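PDB 2XSG: CCMAN5 from Cellulosimicrobium cellulans, which hydrolyses alpha-mannosidic linkages as a calcium-binding family 92 glycosidase, and probably uncaps mannose-6-phosphate on the glycans of yeast-made lysosomal enzymes. Local coordinates for residues Q536-A547 with L583-Q593; N621-V632 with R653-N661. All blocks are in the same frame, centred on the assembly; numbering follows the deposited sequence.

Interaction 1: Q536-A547 with L583-Q593. With CA (calcium ion), chain C.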
loop_
_atom_site.group_PDB
_atom_site.type_symbol
_atom_site.label_atom_id
_atom_site.label_comp_id
_atom_site.label_asym_id
_atom_site.label_seq_id
_atom_site.Cartn_x
_atom_site.Cartn_y
_atom_site.Cartn_z
ATOM N N GLN A 536 0.970 -3.305 -17.769
ATOM C CA GLN A 536 2.144 -3.053 -16.938
ATOM C C GLN A 536 3.081 -4.261 -16.797
ATOM O O GLN A 536 3.696 -4.460 -15.741
ATOM C CB GLN A 536 1.723 -2.588 -15.553
ATOM C CG GLN A 536 1.364 -1.118 -15.399
ATOM C CD GLN A 536 1.155 -0.797 -13.913
ATOM O OE1 GLN A 536 0.077 -1.047 -13.367
ATOM N NE2 GLN A 536 2.204 -0.266 -13.244
ATOM N N GLY A 537 3.209 -5.050 -17.866
ATOM C CA GLY A 537 4.175 -6.148 -17.864
ATOM C C GLY A 537 4.337 -6.888 -19.174
ATOM O O GLY A 537 3.748 -6.515 -20.201
ATOM N N THR A 538 5.136 -7.958 -19.116
ATOM C CA THR A 538 5.507 -8.745 -20.282
ATOM C C THR A 538 4.933 -10.148 -20.130
ATOM O O THR A 538 4.544 -10.550 -19.019
ATOM C CB THR A 538 7.041 -8.902 -20.394
ATOM O OG1 THR A 538 7.494 -9.799 -19.379
ATOM C CG2 THR A 538 7.765 -7.568 -20.260
ATOM N N LEU A 539 4.915 -10.899 -21.224
ATOM C CA LEU A 539 4.479 -12.296 -21.180
ATOM C C LEU A 539 5.324 -13.165 -20.224
ATOM O O LEU A 539 4.768 -13.943 -19.463
ATOM C CB LEU A 539 4.387 -12.900 -22.587
ATOM C CG LEU A 539 3.238 -12.307 -23.417
ATOM C CD1 LEU A 539 3.490 -12.455 -24.892
ATOM C CD2 LEU A 539 1.885 -12.891 -23.034
ATOM N N TRP A 540 6.650 -13.009 -20.238
ATOM C CA TRP A 540 7.513 -13.716 -19.273
ATOM C C TRP A 540 7.107 -13.444 -17.822
ATOM O O TRP A 540 7.183 -14.341 -16.976
ATOM C CB TRP A 540 8.964 -13.335 -19.443
ATOM C CG TRP A 540 9.716 -14.116 -20.474
ATOM C CD1 TRP A 540 9.987 -13.736 -21.744
ATOM C CD2 TRP A 540 10.316 -15.410 -20.302
ATOM N NE1 TRP A 540 10.711 -14.713 -22.388
ATOM C CE2 TRP A 540 10.927 -15.748 -21.521
ATOM C CE3 TRP A 540 10.375 -16.319 -19.238
ATOM C CZ2 TRP A 540 11.610 -16.951 -21.710
ATOM C CZ3 TRP A 540 11.063 -17.517 -19.424
ATOM C CH2 TRP A 540 11.665 -17.820 -20.661
ATOM N N GLN A 541 6.687 -12.212 -17.541
ATOM C CA GLN A 541 6.321 -11.804 -16.178
ATOM C C GLN A 541 4.918 -12.333 -15.813
ATOM O O GLN A 541 4.709 -12.905 -14.732
ATOM C CB GLN A 541 6.421 -10.276 -16.045
ATOM C CG GLN A 541 7.880 -9.761 -16.136
ATOM C CD GLN A 541 7.999 -8.286 -16.509
ATOM O OE1 GLN A 541 6.993 -7.581 -16.648
ATOM N NE2 GLN A 541 9.245 -7.803 -16.665
ATOM N N TYR A 542 3.971 -12.155 -16.729
ATOM C CA TYR A 542 2.633 -12.720 -16.578
ATOM C C TYR A 542 2.576 -14.243 -16.696
ATOM O O TYR A 542 1.619 -14.857 -16.214
ATOM C CB TYR A 542 1.677 -12.099 -17.590
ATOM C CG TYR A 542 1.027 -10.826 -17.143
ATOM C CD1 TYR A 542 1.650 -9.586 -17.318
ATOM C CD2 TYR A 542 -0.232 -10.852 -16.571
ATOM C CE1 TYR A 542 1.022 -8.402 -16.912
ATOM C CE2 TYR A 542 -0.862 -9.684 -16.162
ATOM C CZ TYR A 542 -0.237 -8.470 -16.342
ATOM O OH TYR A 542 -0.909 -7.349 -15.922
ATOM N N HIS A 543 3.573 -14.863 -17.328
ATOM C CA HIS A 543 3.618 -16.330 -17.431
ATOM C C HIS A 543 3.327 -17.070 -16.104
ATOM O O HIS A 543 2.601 -18.088 -16.087
ATOM C CB HIS A 543 4.942 -16.829 -18.026
ATOM C CG HIS A 543 4.999 -18.322 -18.166
ATOM N ND1 HIS A 543 5.788 -19.116 -17.364
ATOM C CD2 HIS A 543 4.307 -19.170 -18.965
ATOM C CE1 HIS A 543 5.606 -20.386 -17.680
ATOM N NE2 HIS A 543 4.706 -20.447 -18.646
ATOM N N TRP A 544 3.885 -16.537 -15.016
ATOM C CA TRP A 544 3.866 -17.151 -13.688
ATOM C C TRP A 544 2.618 -16.771 -12.874
ATOM O O TRP A 544 2.523 -17.123 -11.697
ATOM C CB TRP A 544 5.144 -16.773 -12.900
ATOM C CG TRP A 544 6.411 -16.931 -13.703
ATOM C CD1 TRP A 544 7.129 -15.942 -14.314
ATOM C CD2 TRP A 544 7.101 -18.163 -13.985
ATOM N NE1 TRP A 544 8.227 -16.483 -14.964
ATOM C CE2 TRP A 544 8.224 -17.842 -14.785
ATOM C CE3 TRP A 544 6.869 -19.509 -13.648
ATOM C CZ2 TRP A 544 9.117 -18.813 -15.248
ATOM C CZ3 TRP A 544 7.748 -20.475 -14.120
ATOM C CH2 TRP A 544 8.856 -20.119 -14.919
ATOM N N TYR A 545 1.669 -16.064 -13.493
ATOM C CA TYR A 545 0.566 -15.450 -12.744
ATOM C C TYR A 545 -0.296 -16.421 -11.946
ATOM O O TYR A 545 -0.708 -16.120 -10.806
ATOM C CB TYR A 545 -0.327 -14.591 -13.648
ATOM C CG TYR A 545 -1.169 -13.585 -12.892
ATOM C CD1 TYR A 545 -2.443 -13.917 -12.416
ATOM C CD2 TYR A 545 -0.698 -12.294 -12.657
ATOM C CE1 TYR A 545 -3.222 -12.983 -11.725
ATOM C CE2 TYR A 545 -1.476 -11.349 -11.967
ATOM C CZ TYR A 545 -2.721 -11.703 -11.501
ATOM O OH TYR A 545 -3.470 -10.765 -10.822
ATOM N N ASP A 546 -0.567 -17.585 -12.532
ATOM C CA ASP A 546 -1.500 -18.509 -11.913
ATOM C C ASP A 546 -0.803 -19.309 -10.821
ATOM O O ASP A 546 -0.568 -20.519 -10.935
ATOM C CB ASP A 546 -2.229 -19.341 -12.989
ATOM C CG ASP A 546 -3.225 -18.499 -13.773
ATOM O OD1 ASP A 546 -3.661 -17.452 -13.228
ATOM O OD2 ASP A 546 -3.572 -18.862 -14.910
ATOM N N ALA A 547 -0.443 -18.573 -9.761
ATOM C CA ALA A 547 0.443 -19.064 -8.722
ATOM C C ALA A 547 -0.179 -20.120 -7.802
ATOM O O ALA A 547 0.512 -20.664 -6.931
ATOM C CB ALA A 547 1.007 -17.891 -7.901
ATOM N N LEU A 583 14.718 -10.717 -17.174
ATOM C CA LEU A 583 13.324 -10.734 -17.677
ATOM C C LEU A 583 12.325 -10.457 -16.563
ATOM O O LEU A 583 11.173 -10.067 -16.822
ATOM C CB LEU A 583 13.004 -12.075 -18.357
ATOM C CG LEU A 583 13.961 -12.477 -19.484
ATOM C CD1 LEU A 583 13.451 -13.708 -20.196
ATOM C CD2 LEU A 583 14.187 -11.318 -20.470
ATOM N N HIS A 584 12.780 -10.648 -15.327
ATOM C CA HIS A 584 12.004 -10.296 -14.146
ATOM C C HIS A 584 11.976 -8.777 -13.966
ATOM O O HIS A 584 12.966 -8.097 -14.265
ATOM C CB HIS A 584 12.641 -10.940 -12.915
ATOM C CG HIS A 584 12.017 -10.522 -11.623
ATOM N ND1 HIS A 584 12.712 -9.842 -10.643
ATOM C CD2 HIS A 584 10.770 -10.710 -11.140
ATOM C CE1 HIS A 584 11.909 -9.611 -9.619
ATOM N NE2 HIS A 584 10.726 -10.129 -9.895
ATOM N N SER A 585 10.856 -8.248 -13.471
ATOM C CA SER A 585 10.805 -6.842 -13.069
ATOM C C SER A 585 10.713 -6.713 -11.560
ATOM O O SER A 585 9.888 -7.384 -10.921
ATOM C CB SER A 585 9.646 -6.101 -13.728
ATOM O OG SER A 585 9.654 -4.726 -13.344
ATOM N N ASN A 586 11.550 -5.840 -10.995
ATOM C CA ASN A 586 11.459 -5.476 -9.569
ATOM C C ASN A 586 10.552 -4.267 -9.288
ATOM O O ASN A 586 10.221 -3.986 -8.138
ATOM C CB ASN A 586 12.853 -5.190 -8.994
ATOM C CG ASN A 586 13.815 -6.343 -9.198
ATOM O OD1 ASN A 586 14.853 -6.206 -9.871
ATOM N ND2 ASN A 586 13.467 -7.483 -8.660
ATOM N N ALA A 587 10.138 -3.570 -10.342
ATOM C CA ALA A 587 9.526 -2.249 -10.201
ATOM C C ALA A 587 8.008 -2.310 -10.085
ATOM O O ALA A 587 7.372 -1.317 -9.717
ATOM C CB ALA A 587 9.943 -1.343 -11.374
ATOM N N ASN A 588 7.442 -3.473 -10.399
ATOM C CA ASN A 588 5.997 -3.703 -10.351
ATOM C C ASN A 588 5.650 -5.030 -9.673
ATOM O O ASN A 588 6.526 -5.895 -9.474
ATOM C CB ASN A 588 5.422 -3.699 -11.765
ATOM C CG ASN A 588 3.993 -3.248 -11.810
ATOM O OD1 ASN A 588 3.540 -2.500 -10.946
ATOM N ND2 ASN A 588 3.261 -3.704 -12.818
ATOM N N GLU A 589 4.371 -5.197 -9.337
ATOM C CA GLU A 589 3.896 -6.349 -8.563
ATOM C C GLU A 589 3.524 -7.583 -9.394
ATOM O O GLU A 589 3.229 -8.637 -8.822
ATOM C CB GLU A 589 2.668 -5.968 -7.716
ATOM C CG GLU A 589 2.929 -4.961 -6.599
ATOM C CD GLU A 589 2.771 -3.533 -7.059
ATOM O OE1 GLU A 589 2.584 -3.314 -8.259
ATOM O OE2 GLU A 589 2.828 -2.622 -6.215
ATOM N N ILE A 590 3.531 -7.452 -10.719
ATOM C CA ILE A 590 3.085 -8.520 -11.602
ATOM C C ILE A 590 3.818 -9.833 -11.301
ATOM O O ILE A 590 3.191 -10.875 -11.090
ATOM C CB ILE A 590 3.262 -8.149 -13.101
ATOM C CG1 ILE A 590 2.363 -6.957 -13.505
ATOM C CG2 ILE A 590 3.023 -9.380 -13.998
ATOM C CD1 ILE A 590 0.939 -6.987 -12.961
ATOM N N ASP A 591 5.150 -9.786 -11.287
ATOM C CA ASP A 591 5.905 -11.010 -10.988
ATOM C C ASP A 591 6.685 -10.924 -9.675
ATOM O O ASP A 591 7.826 -11.384 -9.587
ATOM C CB ASP A 591 6.739 -11.483 -12.193
ATOM C CG ASP A 591 7.861 -10.520 -12.576
ATOM O OD1 ASP A 591 7.693 -9.285 -12.511
ATOM O OD2 ASP A 591 8.932 -11.024 -12.972
ATOM N N LEU A 592 6.034 -10.360 -8.647
ATOM C CA LEU A 592 6.622 -10.227 -7.305
ATOM C C LEU A 592 7.124 -11.552 -6.746
ATOM O O LEU A 592 8.128 -11.593 -6.014
ATOM C CB LEU A 592 5.602 -9.693 -6.296
ATOM C CG LEU A 592 5.411 -8.217 -5.954
ATOM C CD1 LEU A 592 4.228 -8.070 -4.970
ATOM C CD2 LEU A 592 6.682 -7.590 -5.380
ATOM N N GLN A 593 6.381 -12.616 -7.049
ATOM C CA GLN A 593 6.678 -13.936 -6.518
ATOM C C GLN A 593 7.816 -14.616 -7.260
ATOM O O GLN A 593 8.328 -15.622 -6.789
ATOM C CB GLN A 593 5.423 -14.823 -6.547
ATOM C CG GLN A 593 5.092 -15.468 -7.885
ATOM C CD GLN A 593 4.485 -14.536 -8.909
ATOM O OE1 GLN A 593 4.625 -13.305 -8.843
ATOM N NE2 GLN A 593 3.801 -15.127 -9.891
HETATM CA CA CA C . 2.735 -0.926 -9.370
HETATM O O HOH W 1 10.196 -10.054 -19.425
HETATM O O HOH W 2 3.189 -13.431 -12.400
HETATM O O HOH W 3 4.975 -0.487 -8.481
#
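Gln541 reaches across to the 583-593 loop with both ends of its amide engaged. NE2 donates to Leu583 O at 3.0 Å, a fairly straight bond (156°) with the acceptor near the amide plane, while OE1 accepts from Thr538 N, which lies above its carbonyl plane. The backbone N of Gln541 in turn donates to Thr538 OG1 (3.1 Å), completing a capping box at the start of helix 539-542. With CG anti to the carbonyl carbon (chi1 -68°), the extended chain runs past the Asp591 carboxylate and sets NE2 against Ser585 CB. A leucine here would probably cost Leu583 O a donor and Thr538 N its acceptor. Two waters extend the polar network: one joins Leu583 O to Thr538 OG1, the other donates to Gln541 O and Ile590 O and accepts from Gln593 NE2. Apolar contacts flank it, Leu583 CD1 sitting over the five-membered ring of Trp540 and Ile590 CG2 over a face of Tyr542, whose OH bonds to Tyr535 O. Asn588 divides its amide: ND2 gives a bent bond to Gln536 O (3.1 Å), and OD1 binds calcium at 2.4 Å. Glu589 OE1, a water and Asp662 join it in the calcium site of this family 92 catalytic domain.

Interaction 2: N621-V632 with R653-N661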
loop_
_atom_site.group_PDB
_atom_site.type_symbol
_atom_site.label_atom_id
_atom_site.label_comp_id
_atom_site.label_asym_id
_atom_site.label_seq_id
_atom_site.Cartn_x
_atom_site.Cartn_y
_atom_site.Cartn_z
ATOM N N ASN A 621 18.492 -4.100 -13.382
ATOM C CA ASN A 621 17.106 -3.716 -13.609
ATOM C C ASN A 621 16.870 -3.310 -15.044
ATOM O O ASN A 621 17.414 -2.305 -15.510
ATOM C CB ASN A 621 16.686 -2.611 -12.648
ATOM C CG ASN A 621 16.474 -3.138 -11.250
ATOM O OD1 ASN A 621 15.373 -3.560 -10.903
ATOM N ND2 ASN A 621 17.547 -3.190 -10.464
ATOM N N ARG A 622 16.091 -4.135 -15.743
ATOM C CA ARG A 622 15.727 -3.890 -17.131
ATOM C C ARG A 622 14.417 -3.113 -17.245
ATOM O O ARG A 622 14.261 -2.260 -18.130
ATOM C CB ARG A 622 15.635 -5.212 -17.920
ATOM C CG ARG A 622 15.103 -5.035 -19.354
ATOM C CD ARG A 622 15.151 -6.311 -20.192
ATOM N NE ARG A 622 14.489 -6.105 -21.491
ATOM C CZ ARG A 622 14.321 -7.039 -22.429
ATOM N NH1 ARG A 622 14.792 -8.271 -22.274
ATOM N NH2 ARG A 622 13.690 -6.726 -23.549
ATOM N N TYR A 623 13.479 -3.389 -16.345
ATOM C CA TYR A 623 12.138 -2.829 -16.481
ATOM C C TYR A 623 11.749 -1.774 -15.437
ATOM O O TYR A 623 12.080 -1.889 -14.261
ATOM C CB TYR A 623 11.105 -3.956 -16.478
ATOM C CG TYR A 623 11.257 -4.957 -17.620
ATOM C CD1 TYR A 623 11.955 -6.150 -17.435
ATOM C CD2 TYR A 623 10.669 -4.729 -18.856
ATOM C CE1 TYR A 623 12.077 -7.084 -18.462
ATOM C CE2 TYR A 623 10.803 -5.649 -19.898
ATOM C CZ TYR A 623 11.503 -6.823 -19.688
ATOM O OH TYR A 623 11.630 -7.748 -20.703
ATOM N N ILE A 624 11.039 -0.747 -15.908
ATOM C CA ILE A 624 10.326 0.213 -15.040
ATOM C C ILE A 624 8.859 -0.206 -15.002
ATOM O O ILE A 624 8.507 -1.226 -15.584
ATOM C CB ILE A 624 10.509 1.705 -15.509
ATOM C CG1 ILE A 624 10.283 1.853 -17.022
ATOM C CG2 ILE A 624 11.909 2.220 -15.113
ATOM C CD1 ILE A 624 10.250 3.301 -17.522
ATOM N N ALA A 625 8.015 0.545 -14.301
ATOM C CA ALA A 625 6.638 0.124 -14.055
ATOM C C ALA A 625 5.647 0.702 -15.051
ATOM O O ALA A 625 4.463 0.398 -14.990
ATOM C CB ALA A 625 6.221 0.444 -12.625
ATOM N N THR A 626 6.140 1.538 -15.964
ATOM C CA THR A 626 5.300 2.210 -16.951
ATOM C C THR A 626 6.137 2.458 -18.214
ATOM O O THR A 626 7.337 2.180 -18.225
ATOM C CB THR A 626 4.673 3.518 -16.387
ATOM O OG1 THR A 626 3.654 3.969 -17.274
ATOM C CG2 THR A 626 5.748 4.635 -16.210
ATOM N N GLY A 627 5.502 2.929 -19.284
ATOM C CA GLY A 627 6.169 3.105 -20.578
ATOM C C GLY A 627 7.495 3.858 -20.508
ATOM O O GLY A 627 8.515 3.402 -21.026
ATOM N N SER A 628 7.477 5.021 -19.874
ATOM C CA SER A 628 8.677 5.821 -19.773
ATOM C C SER A 628 8.633 6.746 -18.552
ATOM O O SER A 628 7.562 7.001 -17.978
ATOM C CB SER A 628 8.861 6.635 -21.053
ATOM O OG SER A 628 7.898 7.678 -21.138
ATOM N N SER A 629 9.796 7.277 -18.186
ATOM C CA SER A 629 9.927 8.162 -17.028
ATOM C C SER A 629 10.990 9.229 -17.294
ATOM O O SER A 629 12.088 8.924 -17.778
ATOM C CB SER A 629 10.298 7.335 -15.787
ATOM O OG SER A 629 10.861 8.128 -14.744
ATOM N N SER A 630 10.663 10.478 -16.972
ATOM C CA SER A 630 11.633 11.577 -17.055
ATOM C C SER A 630 12.691 11.468 -15.960
ATOM O O SER A 630 13.710 12.137 -16.012
ATOM C CB SER A 630 10.919 12.925 -16.915
ATOM O OG SER A 630 10.207 12.949 -15.684
ATOM N N ALA A 631 12.450 10.621 -14.968
ATOM C CA ALA A 631 13.367 10.487 -13.846
ATOM C C ALA A 631 14.595 9.625 -14.144
ATOM O O ALA A 631 15.548 9.634 -13.373
ATOM C CB ALA A 631 12.634 9.967 -12.631
ATOM N N VAL A 632 14.584 8.894 -15.259
ATOM C CA VAL A 632 15.703 8.010 -15.618
ATOM C C VAL A 632 15.600 7.721 -17.104
ATOM O O VAL A 632 14.490 7.550 -17.620
ATOM C CB VAL A 632 15.671 6.679 -14.782
ATOM C CG1 VAL A 632 14.513 5.754 -15.229
ATOM C CG2 VAL A 632 17.031 5.948 -14.811
ATOM N N ARG A 653 14.791 8.998 -2.286
ATOM C CA ARG A 653 14.613 8.215 -3.491
ATOM C C ARG A 653 14.605 6.746 -3.045
ATOM O O ARG A 653 15.622 6.052 -3.143
ATOM C CB ARG A 653 15.742 8.490 -4.501
ATOM C CG ARG A 653 15.870 9.943 -4.965
ATOM C CD ARG A 653 16.926 10.056 -6.098
ATOM N NE ARG A 653 16.848 11.356 -6.766
ATOM C CZ ARG A 653 17.278 11.598 -8.007
ATOM N NH1 ARG A 653 17.815 10.629 -8.734
ATOM N NH2 ARG A 653 17.171 12.818 -8.523
ATOM N N GLY A 654 13.463 6.291 -2.525
ATOM C CA GLY A 654 13.381 5.031 -1.770
ATOM C C GLY A 654 13.248 3.763 -2.598
ATOM O O GLY A 654 13.809 2.718 -2.231
ATOM N N MET A 655 12.501 3.846 -3.705
ATOM C CA MET A 655 12.357 2.731 -4.622
ATOM C C MET A 655 12.959 3.129 -5.956
ATOM O O MET A 655 13.344 4.285 -6.157
ATOM C CB MET A 655 10.867 2.412 -4.858
ATOM C CG MET A 655 9.965 2.513 -3.650
ATOM S SD MET A 655 10.207 1.107 -2.604
ATOM C CE MET A 655 8.832 1.304 -1.477
ATOM N N LEU A 656 12.963 2.182 -6.891
ATOM C CA LEU A 656 13.282 2.481 -8.283
ATOM C C LEU A 656 12.393 3.618 -8.795
ATOM O O LEU A 656 11.268 3.779 -8.312
ATOM C CB LEU A 656 13.058 1.245 -9.141
ATOM C CG LEU A 656 13.999 0.056 -8.874
ATOM C CD1 LEU A 656 13.514 -1.148 -9.641
ATOM C CD2 LEU A 656 15.435 0.400 -9.244
ATOM N N PRO A 657 12.881 4.391 -9.781
ATOM C CA PRO A 657 11.972 5.352 -10.403
ATOM C C PRO A 657 10.769 4.591 -11.016
ATOM O O PRO A 657 10.963 3.509 -11.568
ATOM C CB PRO A 657 12.832 5.991 -11.499
ATOM C CG PRO A 657 13.953 4.967 -11.751
ATOM C CD PRO A 657 14.215 4.375 -10.425
ATOM N N THR A 658 9.574 5.185 -10.918
ATOM C CA THR A 658 8.265 4.604 -11.307
ATOM C C THR A 658 7.714 3.513 -10.365
ATOM O O THR A 658 6.561 3.074 -10.514
ATOM C CB THR A 658 8.238 3.977 -12.724
ATOM O OG1 THR A 658 8.931 2.722 -12.684
ATOM C CG2 THR A 658 8.813 4.897 -13.802
ATOM N N MET A 659 8.532 3.042 -9.441
ATOM C CA MET A 659 8.140 1.927 -8.587
ATOM C C MET A 659 7.285 2.410 -7.414
ATOM O O MET A 659 7.799 2.705 -6.349
ATOM C CB MET A 659 9.388 1.188 -8.102
ATOM C CG MET A 659 9.132 0.038 -7.119
ATOM S SD MET A 659 10.711 -0.737 -6.741
ATOM C CE MET A 659 10.221 -1.870 -5.448
ATOM N N ASP A 660 5.978 2.533 -7.633
ATOM C CA ASP A 660 5.073 3.018 -6.592
ATOM C C ASP A 660 4.956 1.945 -5.529
ATOM O O ASP A 660 4.993 0.766 -5.851
ATOM C CB ASP A 660 3.698 3.318 -7.190
ATOM C CG ASP A 660 3.728 4.476 -8.163
ATOM O OD1 ASP A 660 4.600 5.359 -7.997
ATOM O OD2 ASP A 660 2.901 4.498 -9.107
ATOM N N ASN A 661 4.861 2.349 -4.267
ATOM C CA ASN A 661 4.712 1.389 -3.171
ATOM C C ASN A 661 3.360 0.640 -3.283
ATOM O O ASN A 661 3.260 -0.544 -2.914
ATOM C CB ASN A 661 4.813 2.117 -1.819
ATOM C CG ASN A 661 5.292 1.214 -0.681
ATOM O OD1 ASN A 661 5.129 -0.020 -0.716
ATOM N ND2 ASN A 661 5.885 1.833 0.349
#
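Ala625 and Thr658 bring the two backbones to 5.5 Å, CA to CA, and a second approach puts the CA atoms of Ala631 and Pro657 6.3 Å apart. Neither meeting is a strand pairing: residues 656-659 form a type II turn, and 629-632 a type I turn that follows the end of a strand. Thr658 holds the third place of its turn with a positive phi (73°), and its side chain enters the bend of the 621-632 segment. Chi1 of 75° places OG1 between the backbone N and the carbonyl carbon, where it accepts from Ala625 N at 2.9 Å; CG2 packs tightly on Ser629 CB (3.5 Å) and also touches Thr626 CG2. Ser629 OG is occupied within its own ST turn, accepting from Ala631 N. Beside this, Pro657 lays CG against Val632 CG1 at 3.6 Å, the two side chains crossing at about a right angle, and its CB meets Ala631 CB. Leu656 CD1 abuts Asn621 OD1 (3.3 Å). Strand 618-623, an outer strand of a three-stranded antiparallel sheet, pairs with strand 638-646, on which Leu656 also rests through Thr645; Met655 and Met659 lean on Met666 of helix 665-675.

Interactions 1 and 2 follow one another in sequence, with centres about 15 Å apart, yet they touch directly: Gln536 NE2 lies 2.9 Å from Ala625 O, a probable hydrogen bond, and Gln541 NE2 packs 3.3 Å from Tyr623 CD1. Interaction 1 supplies two protein ligands of the calcium, Asn588 and Glu589; the third, Asp662, directly follows segment 653-661 of interaction 2. The side chain of Ala625 is about 5 Å from the calcium. A bound buffer molecule, bis-tris propane, lies about 5 Å from the Gln536 side chain and about 7 Å from that of Thr626, consistent with both contacts bordering the pocket where substrate probably binds.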